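Local coordinates for protein vaginolysin (Gardnerella vaginalis, PDB 5IMY) that probably binds cholesterol in host-cell membranes and acts as a pore-forming, haemolytic toxin of the cholesterol-dependent cytolysin family, at residues Q179-A182 with F188-I191; K99-N104 with I348-S353; Q279-A284 with H298-N303. All blocks are in the same frame, centred on the assembly; numbering follows the deposited sequence.

Interaction 1: residues Q179-A182 with F188-I191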
ATOM      1  N   GLN A 179      12.492   4.967 -21.590  1.00 37.69           N
ATOM      2  CA  GLN A 179      11.111   4.504 -21.680  1.00 38.14           C
ATOM      3  C   GLN A 179      10.298   5.369 -22.636  1.00 38.06           C
ATOM      4  O   GLN A 179       9.388   4.864 -23.304  1.00 32.61           O
ATOM      5  CB  GLN A 179      10.463   4.474 -20.294  1.00 36.93           C
ATOM      6  CG  GLN A 179      10.318   5.832 -19.627  1.00 43.49           C
ATOM      7  CD  GLN A 179       8.878   6.307 -19.543  1.00 34.57           C
ATOM      8  OE1 GLN A 179       7.939   5.516 -19.589  1.00 44.81           O
ATOM      9  NE2 GLN A 179       8.702   7.615 -19.417  1.00 38.76           N
ATOM     10  N   LEU A 180      10.616   6.663 -22.728  1.00 36.32           N
ATOM     11  CA  LEU A 180       9.928   7.525 -23.684  1.00 36.55           C
ATOM     12  C   LEU A 180      10.349   7.209 -25.114  1.00 36.38           C
ATOM     13  O   LEU A 180       9.526   7.271 -26.036  1.00 36.37           O
ATOM     14  CB  LEU A 180      10.194   8.994 -23.356  1.00 38.63           C
ATOM     15  CG  LEU A 180       9.616   9.493 -22.028  1.00 37.67           C
ATOM     16  CD1 LEU A 180      10.006  10.942 -21.790  1.00 36.96           C
ATOM     17  CD2 LEU A 180       8.101   9.339 -21.994  1.00 33.61           C
ATOM     18  N   LYS A 181      11.624   6.875 -25.326  1.00 37.04           N
ATOM     19  CA  LYS A 181      12.043   6.413 -26.644  1.00 36.45           C
ATOM     20  C   LYS A 181      11.304   5.143 -27.040  1.00 35.55           C
ATOM     21  O   LYS A 181      10.993   4.947 -28.219  1.00 31.09           O
ATOM     22  CB  LYS A 181      13.560   6.195 -26.667  1.00 36.53           C
ATOM     23  CG  LYS A 181      14.347   7.482 -26.902  1.00 42.94           C
ATOM     24  CD  LYS A 181      15.770   7.431 -26.350  1.00 43.14           C
ATOM     25  CE  LYS A 181      16.775   6.887 -27.355  1.00 53.89           C
ATOM     26  NZ  LYS A 181      16.801   5.401 -27.401  1.00 51.40           N
ATOM     27  N   ALA A 182      10.993   4.281 -26.068  1.00 37.57           N
ATOM     28  CA  ALA A 182      10.222   3.078 -26.360  1.00 30.98           C
ATOM     29  C   ALA A 182       8.763   3.401 -26.654  1.00 30.18           C
ATOM     30  O   ALA A 182       8.110   2.672 -27.409  1.00 41.26           O
ATOM     31  CB  ALA A 182      10.319   2.097 -25.191  1.00 34.16           C
ATOM     32  N   PHE A 188      13.179   9.899 -30.171  1.00 44.73           N
ATOM     33  CA  PHE A 188      12.477  10.868 -29.332  1.00 44.97           C
ATOM     34  C   PHE A 188      13.443  11.902 -28.774  1.00 45.02           C
ATOM     35  O   PHE A 188      13.212  13.110 -28.891  1.00 53.90           O
ATOM     36  CB  PHE A 188      11.733  10.169 -28.196  1.00 44.37           C
ATOM     37  CG  PHE A 188      11.029  11.125 -27.274  1.00 46.67           C
ATOM     38  CD1 PHE A 188       9.841  11.723 -27.658  1.00 43.46           C
ATOM     39  CD2 PHE A 188      11.565  11.442 -26.037  1.00 48.37           C
ATOM     40  CE1 PHE A 188       9.193  12.612 -26.820  1.00 44.51           C
ATOM     41  CE2 PHE A 188      10.921  12.329 -25.194  1.00 48.15           C
ATOM     42  CZ  PHE A 188       9.734  12.914 -25.586  1.00 48.43           C
ATOM     43  N   ALA A 189      14.527  11.445 -28.148  1.00 42.22           N
ATOM     44  CA  ALA A 189      15.662  12.325 -27.923  1.00 45.78           C
ATOM     45  C   ALA A 189      16.017  12.996 -29.242  1.00 58.20           C
ATOM     46  O   ALA A 189      15.922  12.377 -30.302  1.00 63.38           O
ATOM     47  CB  ALA A 189      16.852  11.533 -27.377  1.00 42.30           C
ATOM     48  N   LYS A 190      16.424  14.266 -29.164  1.00 58.13           N
ATOM     49  CA  LYS A 190      16.522  15.166 -30.314  1.00 56.89           C
ATOM     50  C   LYS A 190      15.166  15.812 -30.561  1.00 54.78           C
ATOM     51  O   LYS A 190      15.051  17.041 -30.572  1.00 64.70           O
ATOM     52  CB  LYS A 190      17.005  14.448 -31.586  1.00 65.40           C
ATOM     53  CG  LYS A 190      16.971  15.273 -32.859  1.00 75.69           C
ATOM     54  CD  LYS A 190      18.166  16.194 -32.997  1.00 72.04           C
ATOM     55  CE  LYS A 190      18.385  16.593 -34.449  1.00 64.78           C
ATOM     56  NZ  LYS A 190      19.792  16.362 -34.869  1.00 67.13           N
ATOM     57  N   ILE A 191      14.130  14.991 -30.753  1.00 54.12           N
ATOM     58  CA  ILE A 191      12.791  15.523 -30.965  1.00 56.70           C
ATOM     59  C   ILE A 191      12.230  16.138 -29.691  1.00 54.14           C
ATOM     60  O   ILE A 191      11.355  17.009 -29.764  1.00 53.13           O
ATOM     61  CB  ILE A 191      11.850  14.420 -31.494  1.00 58.27           C
ATOM     62  CG1 ILE A 191      12.369  13.869 -32.827  1.00 53.98           C
ATOM     63  CG2 ILE A 191      10.425  14.956 -31.662  1.00 55.15           C
ATOM     64  CD1 ILE A 191      11.586  12.675 -33.356  1.00 56.09           C
TER
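The ring of F188 is the flat group at this contact, and L180 meets it obliquely along the CD2-CE2 side, neither squarely over a face nor at an edge. L180 CD1 lies 3.8 Å from F188 CE2, and L180 CB is 3.9 Å from F188 CD2, so the leucine touches that side of the ring with both the root and one branch tip of its side chain. The ring of F184 also meets F188, the two planes turned by about 30°. Helix 177-184 and the short turn at 188-191 pack on each other here, close in sequence. Their position in the sequence is consistent with the first of the two helical bundles that, in cholesterol-dependent cytolysins, unfold into membrane-spanning hairpins.

F188 reaches L180 because CG stands anti to the backbone N (chi1 178°), which turns the ring toward L180. M177 and I197 also touch the F188 side chain. No hydrogen bond joins the two segments, and the side-chain contacts are carbon on carbon; the backbones are nearest at K181 and F188, whose CA atoms are 5.2 Å apart.

Behind L180, Q179 and A182 turn to the neighbouring strands 62-76 and 363-389, which seat helix 177-184 against the sheet, and R42 NH2 holds the carbonyl oxygen of K181. K181 itself contributes only its aliphatic part: chi1 and the extended chi2 (155°) carry CD to 4.4 Å from A189 CB, while K181 CG packs against F188 CB at 4.0 Å.

Interaction 2: residues K99-N104 with I348-S353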
ATOM      1  N   LYS A  99      17.712  -2.531 -38.725  1.00 41.12           N
ATOM      2  CA  LYS A  99      17.945  -1.658 -37.578  1.00 41.42           C
ATOM      3  C   LYS A  99      17.613  -0.208 -37.906  1.00 41.82           C
ATOM      4  O   LYS A  99      17.116   0.529 -37.046  1.00 45.37           O
ATOM      5  CB  LYS A  99      19.398  -1.777 -37.117  1.00 38.53           C
ATOM      6  CG  LYS A  99      19.648  -1.231 -35.722  1.00 44.32           C
ATOM      7  CD  LYS A  99      21.102  -0.828 -35.533  1.00 45.46           C
ATOM      8  CE  LYS A  99      21.378  -0.375 -34.107  1.00 64.94           C
ATOM      9  NZ  LYS A  99      21.135   1.084 -33.906  1.00 74.62           N
ATOM     10  N   ASN A 100      17.885   0.222 -39.139  1.00 41.08           N
ATOM     11  CA  ASN A 100      17.608   1.603 -39.517  1.00 39.23           C
ATOM     12  C   ASN A 100      16.124   1.919 -39.384  1.00 39.82           C
ATOM     13  O   ASN A 100      15.745   2.944 -38.805  1.00 40.39           O
ATOM     14  CB  ASN A 100      18.091   1.859 -40.945  1.00 45.14           C
ATOM     15  CG  ASN A 100      19.599   1.994 -41.036  1.00 51.77           C
ATOM     16  OD1 ASN A 100      20.253   2.441 -40.093  1.00 52.55           O
ATOM     17  ND2 ASN A 100      20.159   1.607 -42.176  1.00 52.56           N
ATOM     18  N   LEU A 101      15.265   1.048 -39.919  1.00 39.15           N
ATOM     19  CA  LEU A 101      13.828   1.261 -39.789  1.00 38.74           C
ATOM     20  C   LEU A 101      13.415   1.312 -38.324  1.00 34.89           C
ATOM     21  O   LEU A 101      12.598   2.151 -37.929  1.00 43.22           O
ATOM     22  CB  LEU A 101      13.064   0.160 -40.524  1.00 27.15           C
ATOM     23  CG  LEU A 101      11.535   0.216 -40.428  1.00 32.61           C
ATOM     24  CD1 LEU A 101      10.993   1.557 -40.906  1.00 27.95           C
ATOM     25  CD2 LEU A 101      10.919  -0.916 -41.227  1.00 35.91           C
ATOM     26  N   MET A 102      13.978   0.425 -37.499  1.00 34.00           N
ATOM     27  CA  MET A 102      13.660   0.430 -36.077  1.00 38.50           C
ATOM     28  C   MET A 102      14.087   1.732 -35.414  1.00 41.93           C
ATOM     29  O   MET A 102      13.479   2.149 -34.422  1.00 43.08           O
ATOM     30  CB  MET A 102      14.324  -0.763 -35.388  1.00 34.54           C
ATOM     31  CG  MET A 102      13.703  -2.098 -35.765  1.00 40.16           C
ATOM     32  SD  MET A 102      14.246  -3.470 -34.729  1.00 50.95           S
ATOM     33  CE  MET A 102      15.912  -3.729 -35.330  1.00 45.61           C
ATOM     34  N   ASP A 103      15.117   2.386 -35.944  1.00 41.75           N
ATOM     35  CA  ASP A 103      15.554   3.681 -35.440  1.00 43.07           C
ATOM     36  C   ASP A 103      14.830   4.845 -36.105  1.00 44.16           C
ATOM     37  O   ASP A 103      15.131   6.002 -35.796  1.00 39.31           O
ATOM     38  CB  ASP A 103      17.066   3.835 -35.630  1.00 43.24           C
ATOM     39  CG  ASP A 103      17.863   2.869 -34.775  1.00 53.40           C
ATOM     40  OD1 ASP A 103      17.283   2.292 -33.830  1.00 54.31           O
ATOM     41  OD2 ASP A 103      19.069   2.692 -35.042  1.00 50.55           O
ATOM     42  N   ASN A 104      13.887   4.563 -37.006  1.00 41.33           N
ATOM     43  CA  ASN A 104      13.120   5.586 -37.712  1.00 36.93           C
ATOM     44  C   ASN A 104      13.981   6.365 -38.702  1.00 39.06           C
ATOM     45  O   ASN A 104      13.692   7.524 -39.010  1.00 43.64           O
ATOM     46  CB  ASN A 104      12.439   6.547 -36.732  1.00 41.43           C
ATOM     47  CG  ASN A 104      11.083   7.019 -37.226  1.00 38.07           C
ATOM     48  OD1 ASN A 104      10.439   6.355 -38.037  1.00 36.24           O
ATOM     49  ND2 ASN A 104      10.641   8.170 -36.734  1.00 43.61           N
ATOM     50  N   ILE A 348       3.013  13.329 -41.487  1.00 34.63           N
ATOM     51  CA  ILE A 348       3.215  13.269 -40.044  1.00 41.38           C
ATOM     52  C   ILE A 348       3.490  11.836 -39.610  1.00 37.38           C
ATOM     53  O   ILE A 348       4.159  11.602 -38.597  1.00 44.75           O
ATOM     54  CB  ILE A 348       2.003  13.845 -39.286  1.00 41.86           C
ATOM     55  CG1 ILE A 348       0.707  13.186 -39.767  1.00 38.17           C
ATOM     56  CG2 ILE A 348       1.943  15.357 -39.462  1.00 37.41           C
ATOM     57  CD1 ILE A 348      -0.520  13.577 -38.960  1.00 37.89           C
ATOM     58  N   ALA A 349       2.982  10.866 -40.369  1.00 41.13           N
ATOM     59  CA  ALA A 349       3.152   9.468 -40.009  1.00 39.08           C
ATOM     60  C   ALA A 349       3.156   8.617 -41.270  1.00 32.51           C
ATOM     61  O   ALA A 349       2.634   9.015 -42.315  1.00 35.72           O
ATOM     62  CB  ALA A 349       2.047   8.996 -39.058  1.00 38.38           C
ATOM     63  N   TYR A 350       3.757   7.435 -41.161  1.00 29.75           N
ATOM     64  CA  TYR A 350       3.775   6.484 -42.260  1.00 37.60           C
ATOM     65  C   TYR A 350       3.668   5.071 -41.710  1.00 33.62           C
ATOM     66  O   TYR A 350       4.071   4.793 -40.577  1.00 33.86           O
ATOM     67  CB  TYR A 350       5.041   6.624 -43.123  1.00 27.96           C
ATOM     68  CG  TYR A 350       6.334   6.225 -42.445  1.00 31.96           C
ATOM     69  CD1 TYR A 350       6.940   5.006 -42.724  1.00 29.71           C
ATOM     70  CD2 TYR A 350       6.962   7.075 -41.543  1.00 31.91           C
ATOM     71  CE1 TYR A 350       8.128   4.641 -42.115  1.00 32.54           C
ATOM     72  CE2 TYR A 350       8.149   6.717 -40.929  1.00 30.85           C
ATOM     73  CZ  TYR A 350       8.727   5.501 -41.219  1.00 36.64           C
ATOM     74  OH  TYR A 350       9.907   5.142 -40.613  1.00 31.87           O
ATOM     75  N   THR A 351       3.107   4.186 -42.527  1.00 31.64           N
ATOM     76  CA  THR A 351       2.937   2.780 -42.193  1.00 29.12           C
ATOM     77  C   THR A 351       3.656   1.933 -43.232  1.00 33.35           C
ATOM     78  O   THR A 351       3.640   2.253 -44.424  1.00 32.64           O
ATOM     79  CB  THR A 351       1.452   2.400 -42.149  1.00 34.73           C
ATOM     80  OG1 THR A 351       0.766   3.242 -41.216  1.00 42.20           O
ATOM     81  CG2 THR A 351       1.274   0.941 -41.740  1.00 32.20           C
ATOM     82  N   THR A 352       4.292   0.857 -42.776  1.00 33.33           N
ATOM     83  CA  THR A 352       4.958  -0.084 -43.662  1.00 29.99           C
ATOM     84  C   THR A 352       4.237  -1.425 -43.632  1.00 31.31           C
ATOM     85  O   THR A 352       3.689  -1.833 -42.605  1.00 37.21           O
ATOM     86  CB  THR A 352       6.427  -0.291 -43.270  1.00 29.73           C
ATOM     87  OG1 THR A 352       6.501  -0.970 -42.009  1.00 39.42           O
ATOM     88  CG2 THR A 352       7.158   1.041 -43.178  1.00 29.19           C
ATOM     89  N   SER A 353       4.244  -2.102 -44.777  1.00 36.35           N
ATOM     90  CA  SER A 353       3.673  -3.431 -44.911  1.00 33.45           C
ATOM     91  C   SER A 353       4.702  -4.345 -45.560  1.00 34.82           C
ATOM     92  O   SER A 353       5.515  -3.905 -46.380  1.00 29.91           O
ATOM     93  CB  SER A 353       2.387  -3.408 -45.747  1.00 33.95           C
ATOM     94  OG  SER A 353       1.404  -2.586 -45.146  1.00 34.76           O
TER
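One hydrogen bond spans this contact: Y350 OH donates to N104 OD1 over 2.9 Å. The hydroxyl approaches OD1 not far from the C=O direction (155°), tilted 23° from the carbonyl plane. Amide and phenol ring are almost coplanar, 6° apart, with OD1 at the ring edge; N104 ND2 donates to S80 O, which helps fix how the amide is turned. Both residues are buried, so each polar group has a partner away from solvent.

The apolar contact is L101 CD1 on Y350 CE1, at 4.4 Å. The same methyl comes to the ring edge near the ring plane and makes a van der Waals contact of 3.8 Å between L101 CD1 and Y350 OH, while CD2 approaches T352 OG1 more loosely. Y350 points its ring at the helix from strand 347-354, and L79 packs beside the tyrosine, the leucine and the asparagine.

Within 99-104, K99 NZ makes a salt bridge to D103 OD2, on its syn lone pair, at 2.9 Å. N104, with positive phi, then ends helix 99-102 in a Schellman motif, so a helix C-terminus is tied to a sheet strand through the capping residue's own side chain.

Interaction 3: residues Q279-A284 with H298-N303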
ATOM      1  N   GLN A 279      -2.634  12.320 -13.711  1.00 54.03           N
ATOM      2  CA  GLN A 279      -2.761  11.686 -15.019  1.00 49.44           C
ATOM      3  C   GLN A 279      -4.209  11.681 -15.492  1.00 43.06           C
ATOM      4  O   GLN A 279      -4.486  11.937 -16.669  1.00 42.55           O
ATOM      5  CB  GLN A 279      -2.212  10.261 -14.972  1.00 42.46           C
ATOM      6  CG  GLN A 279      -0.696  10.183 -14.907  1.00 47.78           C
ATOM      7  CD  GLN A 279      -0.153   8.863 -15.429  1.00 48.24           C
ATOM      8  OE1 GLN A 279       0.954   8.809 -15.962  1.00 55.20           O
ATOM      9  NE2 GLN A 279      -0.927   7.793 -15.276  1.00 43.41           N
ATOM     10  N   ALA A 280      -5.148  11.389 -14.592  1.00 47.85           N
ATOM     11  CA  ALA A 280      -6.555  11.387 -14.975  1.00 47.30           C
ATOM     12  C   ALA A 280      -7.049  12.792 -15.291  1.00 44.88           C
ATOM     13  O   ALA A 280      -7.923  12.962 -16.149  1.00 47.63           O
ATOM     14  CB  ALA A 280      -7.402  10.764 -13.866  1.00 57.08           C
ATOM     15  N   ALA A 281      -6.505  13.809 -14.620  1.00 41.75           N
ATOM     16  CA  ALA A 281      -6.923  15.181 -14.885  1.00 48.99           C
ATOM     17  C   ALA A 281      -6.466  15.635 -16.266  1.00 43.04           C
ATOM     18  O   ALA A 281      -7.248  16.206 -17.033  1.00 48.13           O
ATOM     19  CB  ALA A 281      -6.378  16.114 -13.803  1.00 47.26           C
ATOM     20  N   VAL A 282      -5.198  15.394 -16.600  1.00 40.11           N
ATOM     21  CA  VAL A 282      -4.688  15.778 -17.913  1.00 36.15           C
ATOM     22  C   VAL A 282      -5.412  15.004 -19.006  1.00 38.71           C
ATOM     23  O   VAL A 282      -5.848  15.574 -20.013  1.00 39.55           O
ATOM     24  CB  VAL A 282      -3.163  15.563 -17.977  1.00 36.09           C
ATOM     25  CG1 VAL A 282      -2.663  15.534 -19.426  1.00 35.19           C
ATOM     26  CG2 VAL A 282      -2.454  16.658 -17.195  1.00 36.62           C
ATOM     27  N   GLU A 283      -5.549  13.689 -18.825  1.00 44.30           N
ATOM     28  CA  GLU A 283      -6.227  12.874 -19.826  1.00 43.24           C
ATOM     29  C   GLU A 283      -7.682  13.300 -19.984  1.00 44.75           C
ATOM     30  O   GLU A 283      -8.226  13.278 -21.094  1.00 38.66           O
ATOM     31  CB  GLU A 283      -6.134  11.395 -19.443  1.00 41.25           C
ATOM     32  CG  GLU A 283      -6.584  10.440 -20.541  1.00 53.24           C
ATOM     33  CD  GLU A 283      -5.432   9.854 -21.340  1.00 57.39           C
ATOM     34  OE1 GLU A 283      -4.279  10.296 -21.154  1.00 59.11           O
ATOM     35  OE2 GLU A 283      -5.684   8.944 -22.161  1.00 60.17           O
ATOM     36  N   ALA A 284      -8.328  13.693 -18.884  1.00 44.61           N
ATOM     37  CA  ALA A 284      -9.718  14.133 -18.959  1.00 46.24           C
ATOM     38  C   ALA A 284      -9.843  15.434 -19.741  1.00 48.67           C
ATOM     39  O   ALA A 284     -10.782  15.603 -20.529  1.00 53.24           O
ATOM     40  CB  ALA A 284     -10.294  14.295 -17.553  1.00 44.38           C
ATOM     41  N   HIS A 298     -10.292  20.423 -11.304  1.00 71.49           N
ATOM     42  CA  HIS A 298     -10.166  21.833 -11.645  1.00 71.18           C
ATOM     43  C   HIS A 298      -8.898  22.428 -11.053  1.00 65.68           C
ATOM     44  O   HIS A 298      -8.146  23.124 -11.742  1.00 65.12           O
ATOM     45  CB  HIS A 298     -11.402  22.590 -11.155  1.00 78.55           C
ATOM     46  CG  HIS A 298     -11.500  23.986 -11.683  1.00 82.49           C
ATOM     47  ND1 HIS A 298     -11.466  25.095 -10.865  1.00 84.14           N
ATOM     48  CD2 HIS A 298     -11.626  24.454 -12.946  1.00 86.07           C
ATOM     49  CE1 HIS A 298     -11.567  26.186 -11.602  1.00 88.39           C
ATOM     50  NE2 HIS A 298     -11.666  25.825 -12.869  1.00 91.94           N
ATOM     51  N   ARG A 299      -8.626  22.140  -9.778  1.00 63.48           N
ATOM     52  CA  ARG A 299      -7.504  22.783  -9.098  1.00 72.22           C
ATOM     53  C   ARG A 299      -6.166  22.345  -9.679  1.00 64.94           C
ATOM     54  O   ARG A 299      -5.230  23.150  -9.745  1.00 68.88           O
ATOM     55  CB  ARG A 299      -7.553  22.484  -7.599  1.00 76.04           C
ATOM     56  CG  ARG A 299      -8.940  22.607  -6.993  1.00 77.73           C
ATOM     57  CD  ARG A 299      -8.896  22.896  -5.503  1.00 89.05           C
ATOM     58  NE  ARG A 299      -8.197  21.855  -4.754  1.00 87.80           N
ATOM     59  CZ  ARG A 299      -8.772  20.767  -4.248  1.00 88.15           C
ATOM     60  NH1 ARG A 299     -10.073  20.551  -4.405  1.00 77.77           N
ATOM     61  NH2 ARG A 299      -8.040  19.886  -3.579  1.00 88.76           N
ATOM     62  N   ILE A 300      -6.051  21.086 -10.104  1.00 71.10           N
ATOM     63  CA  ILE A 300      -4.806  20.620 -10.705  1.00 68.95           C
ATOM     64  C   ILE A 300      -4.550  21.341 -12.022  1.00 62.56           C
ATOM     65  O   ILE A 300      -3.411  21.708 -12.333  1.00 61.60           O
ATOM     66  CB  ILE A 300      -4.843  19.093 -10.896  1.00 68.69           C
ATOM     67  CG1 ILE A 300      -5.153  18.383  -9.571  1.00 63.25           C
ATOM     68  CG2 ILE A 300      -3.527  18.589 -11.480  1.00 71.89           C
ATOM     69  CD1 ILE A 300      -4.276  18.808  -8.403  1.00 61.08           C
ATOM     70  N   LEU A 301      -5.601  21.563 -12.812  1.00 62.99           N
ATOM     71  CA  LEU A 301      -5.432  22.125 -14.145  1.00 66.05           C
ATOM     72  C   LEU A 301      -5.209  23.633 -14.134  1.00 71.20           C
ATOM     73  O   LEU A 301      -4.774  24.184 -15.152  1.00 70.78           O
ATOM     74  CB  LEU A 301      -6.644  21.770 -15.010  1.00 66.33           C
ATOM     75  CG  LEU A 301      -6.852  20.263 -15.229  1.00 62.23           C
ATOM     76  CD1 LEU A 301      -8.098  20.006 -16.052  1.00 61.89           C
ATOM     77  CD2 LEU A 301      -5.643  19.615 -15.900  1.00 55.86           C
ATOM     78  N   GLN A 302      -5.487  24.318 -13.021  1.00 74.78           N
ATOM     79  CA  GLN A 302      -5.047  25.702 -12.885  1.00 76.76           C
ATOM     80  C   GLN A 302      -3.561  25.802 -12.571  1.00 74.09           C
ATOM     81  O   GLN A 302      -3.013  26.908 -12.599  1.00 71.45           O
ATOM     82  CB  GLN A 302      -5.812  26.442 -11.777  1.00 80.64           C
ATOM     83  CG  GLN A 302      -7.280  26.091 -11.610  1.00 82.83           C
ATOM     84  CD  GLN A 302      -8.137  26.505 -12.792  1.00 89.75           C
ATOM     85  OE1 GLN A 302      -8.919  25.711 -13.312  1.00 86.75           O
ATOM     86  NE2 GLN A 302      -8.013  27.759 -13.207  1.00 84.86           N
ATOM     87  N   ASN A 303      -2.910  24.684 -12.251  1.00 70.30           N
ATOM     88  CA  ASN A 303      -1.491  24.662 -11.917  1.00 68.96           C
ATOM     89  C   ASN A 303      -0.675  23.840 -12.905  1.00 63.12           C
ATOM     90  O   ASN A 303       0.480  23.508 -12.613  1.00 55.64           O
ATOM     91  CB  ASN A 303      -1.292  24.118 -10.500  1.00 69.76           C
ATOM     92  CG  ASN A 303      -1.144  25.218  -9.471  1.00 76.61           C
ATOM     93  OD1 ASN A 303      -0.051  25.750  -9.268  1.00 80.36           O
ATOM     94  ND2 ASN A 303      -2.242  25.569  -8.816  1.00 79.82           N
TER
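L301 points its two methyls at the backbone of A281, and this leucine-on-alanine fit organises the contact between helix 278-286 and the short helix 298-301. Both helices lie in the region that, as in other cholesterol-dependent cytolysins, probably corresponds to the second helical bundle that refolds into a membrane-spanning hairpin; the two are separated by a largely non-helical connection.

The leucine does not start out aimed at its partner. Its CB leaves the backbone across the line between the helices, and it is the turn at chi1 (-62°), with CG beside the backbone N, that swings the branched end over to helix 278-286. CD2 then rests 4.1 Å from A281 CB, and the other methyl, CD1, lies 4.0 Å from A281 O. The small methyl of A281 lets the helices come close: the CA atoms of A281 and L301 are 7.1 Å apart.

I300 behaves the other way round. It sets off toward the first helix, but the rest of the chain turns aside, so its branch methyl CG2 does the touching, 4.4 Å from A281 CB. The I300 side chain also packs on F278, S273 and S275. A281 is thus approached by two neighbouring residues of the second helix, and F297 adds a further apolar neighbour.

L301 also touches A285 of the same helix as A281 and I291 of the loop that follows it. Elsewhere on that helix, Q279, A280, E283 and A284 pack against the chain of another protein in the assembly. No hydrogen bond crosses between the segments; even where polar backbone atoms are met, the partner is a methyl, as with L301 CD2, which lies 3.9 Å from A281 O and 4.3 Å from V282 N.

Overall arrangement
All three contacts lie in the thiol-activated cytolysin part of the chain, strung out through its body. Interaction 2 joins residues more than 240 positions apart, and interactions 1 and 3, both local helix pairs, come one after the other inside the loop it closes. Its strand 347-354 belongs to the large antiparallel sheet, which also includes strand 166-173, preceding interaction 1, and strands 263-271 and 305-311, flanking interaction 3 in sequence. Centres of interactions 1 and 2 are 15 Å apart, of 1 and 3 24 Å, and of 2 and 3 33 Å, with no direct touch. The helix pairs thus form separate units, consistent with family bundles that later rearrange.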